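Local atomic coordinates of unsaturated glucuronyl hydrolase (Streptococcus agalactiae, PDB entry 2ZZR), a protein that hydrolyses unsaturated chondroitin, hyaluronan and heparin disaccharides, releasing the unsaturated uronic acid from the sugar to which it is linked. Residues A[32-37]-A[347-352]. Sequence-based numbering, arbitrary orientation.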
loop_
_atom_site.group_PDB
_atom_site.type_symbol
_atom_site.label_atom_id
_atom_site.label_comp_id
_atom_site.label_asym_id
_atom_site.label_seq_id
_atom_site.Cartn_x
_atom_site.Cartn_y
_atom_site.Cartn_z
ATOM N N ILE A 32 -5.541 13.887 12.465
ATOM C CA ILE A 32 -6.051 14.258 11.147
ATOM C C ILE A 32 -5.874 15.756 10.908
ATOM O O ILE A 32 -5.415 16.179 9.839
ATOM C CB ILE A 32 -7.541 13.872 10.963
ATOM C CG1 ILE A 32 -7.696 12.346 10.888
ATOM C CG2 ILE A 32 -8.113 14.513 9.704
ATOM C CD1 ILE A 32 -9.152 11.861 10.914
ATOM N N GLU A 33 -6.231 16.556 11.910
ATOM C CA GLU A 33 -6.147 18.004 11.768
ATOM C C GLU A 33 -4.708 18.496 11.601
ATOM O O GLU A 33 -4.460 19.382 10.786
ATOM C CB GLU A 33 -6.883 18.705 12.914
ATOM C CG GLU A 33 -8.393 18.679 12.710
ATOM C CD GLU A 33 -9.197 19.047 13.945
ATOM O OE1 GLU A 33 -8.608 19.252 15.030
ATOM O OE2 GLU A 33 -10.438 19.117 13.825
ATOM N N LYS A 34 -3.769 17.890 12.330
ATOM C CA LYS A 34 -2.341 18.202 12.185
ATOM C C LYS A 34 -1.840 17.841 10.778
ATOM O O LYS A 34 -1.101 18.610 10.162
ATOM C CB LYS A 34 -1.507 17.505 13.266
ATOM C CG LYS A 34 -0.047 17.990 13.358
ATOM C CD LYS A 34 0.699 17.386 14.540
ATOM C CE LYS A 34 0.998 15.909 14.329
ATOM N NZ LYS A 34 1.918 15.370 15.360
ATOM N N ALA A 35 -2.254 16.678 10.271
ATOM C CA ALA A 35 -1.913 16.269 8.906
ATOM C C ALA A 35 -2.462 17.248 7.869
ATOM O O ALA A 35 -1.761 17.620 6.922
ATOM C CB ALA A 35 -2.417 14.846 8.625
ATOM N N LEU A 36 -3.711 17.676 8.054
ATOM C CA LEU A 36 -4.351 18.600 7.116
ATOM C C LEU A 36 -3.678 19.973 7.064
ATOM O O LEU A 36 -3.578 20.569 5.992
ATOM C CB LEU A 36 -5.851 18.728 7.402
ATOM C CG LEU A 36 -6.724 17.859 6.493
ATOM C CD1 LEU A 36 -6.330 16.370 6.541
ATOM C CD2 LEU A 36 -8.202 18.039 6.811
ATOM N N LYS A 37 -3.205 20.452 8.211
ATOM C CA LYS A 37 -2.435 21.700 8.271
ATOM C C LYS A 37 -1.204 21.615 7.368
ATOM O O LYS A 37 -0.896 22.561 6.639
ATOM C CB LYS A 37 -2.020 22.016 9.705
ATOM C CG LYS A 37 -3.155 22.553 10.571
ATOM C CD LYS A 37 -2.697 22.728 11.996
ATOM C CE LYS A 37 -3.854 23.121 12.902
ATOM N NZ LYS A 37 -3.389 23.193 14.316
ATOM N N SER A 347 4.677 11.197 13.506
ATOM C CA SER A 347 3.983 12.185 12.686
ATOM C C SER A 347 4.692 13.539 12.730
ATOM O O SER A 347 5.328 13.887 13.734
ATOM C CB SER A 347 2.519 12.328 13.107
ATOM O OG SER A 347 2.420 12.808 14.433
ATOM N N ASN A 348 4.574 14.282 11.634
ATOM C CA ASN A 348 5.222 15.583 11.481
ATOM C C ASN A 348 4.666 16.654 12.412
ATOM O O ASN A 348 3.456 16.886 12.462
ATOM C CB ASN A 348 5.096 16.065 10.036
ATOM C CG ASN A 348 5.659 17.465 9.831
ATOM O OD1 ASN A 348 6.806 17.735 10.169
ATOM N ND2 ASN A 348 4.849 18.353 9.276
ATOM N N ASN A 349 5.571 17.321 13.123
ATOM C CA ASN A 349 5.205 18.427 14.004
ATOM C C ASN A 349 5.604 19.797 13.456
ATOM O O ASN A 349 4.995 20.812 13.803
ATOM C CB ASN A 349 5.787 18.209 15.402
ATOM C CG ASN A 349 5.064 17.115 16.166
ATOM O OD1 ASN A 349 3.833 17.069 16.191
ATOM N ND2 ASN A 349 5.825 16.228 16.795
ATOM N N GLU A 350 6.614 19.822 12.588
ATOM C CA GLU A 350 7.098 21.082 12.032
ATOM C C GLU A 350 6.324 21.459 10.772
ATOM O O GLU A 350 6.509 20.858 9.711
ATOM C CB GLU A 350 8.604 21.016 11.760
ATOM C CG GLU A 350 9.228 22.382 11.472
ATOM C CD GLU A 350 10.688 22.306 11.064
ATOM O OE1 GLU A 350 11.235 23.355 10.659
ATOM O OE2 GLU A 350 11.293 21.212 11.149
ATOM N N LEU A 351 5.456 22.460 10.900
ATOM C CA LEU A 351 4.584 22.868 9.804
ATOM C C LEU A 351 5.248 23.896 8.892
ATOM O O LEU A 351 5.042 25.106 9.041
ATOM C CB LEU A 351 3.245 23.400 10.336
ATOM C CG LEU A 351 2.329 22.467 11.137
ATOM C CD1 LEU A 351 1.105 23.235 11.607
ATOM C CD2 LEU A 351 1.917 21.234 10.338
ATOM N N ILE A 352 6.053 23.404 7.953
ATOM C CA ILE A 352 6.682 24.251 6.932
ATOM C C ILE A 352 6.595 23.580 5.558
ATOM O O ILE A 352 6.446 22.357 5.469
ATOM C CB ILE A 352 8.154 24.631 7.276
ATOM C CG1 ILE A 352 9.037 23.392 7.425
ATOM C CG2 ILE A 352 8.218 25.494 8.545
ATOM C CD1 ILE A 352 10.529 23.673 7.313
HETATM O O HOH W 1 1.751 17.230 10.030
#
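K34 and K37, one turn apart on the helical segment 32-37, face the irregular loop 347-352. The CA atoms of K34 and N349 lie 7.8 Å apart, and those of K37 and L351 7.3 Å. Segment 32-37 lies within helix 25-46 of the alpha barrel of this glycoside hydrolase family 88 enzyme. The loop follows helix 328-346, and L351 is the centre of an inverse gamma turn. The contact joins an early helix to a late loop at the periphery of the barrel, away from the catalytic and substrate-binding residues.

K34 makes both direct hydrogen bonds across the contact. Its CG is anti to the backbone N (chi1 -169°), and the chain bends at chi3 (72°), which sets CE 3.2 Å from N348 O. The ammonium group then donates twice. NZ reaches S347 OG at 2.8 Å, and that hydroxyl is also hydrogen-bonded to I343 O in the preceding helix. NZ also reaches N349 OD1 at 2.7 Å, sitting above the carbonyl plane with a C=O...N angle of 137°. The two bonds fix the tip of the lysine between the start of the loop and the N349 side chain.

One water links the main chains, donating to K34 O and N348 O, with a weak bond from N348 ND2. The N348 side chain is turned into its own loop. Its ND2 donates to E350 O, and its OD1 accepts from R355 NE.

Further along, the contact becomes apolar. L351 also touches Q38 and I41, so its side chain lies against the same helix. K37 touches the loop through CB and CD, and its ammonium end takes no part in the contact with 347-352. L351 CD1 lies 3.9 Å from both CB and CD of K37, while L351 CD2 is 4.0 Å from K34 O.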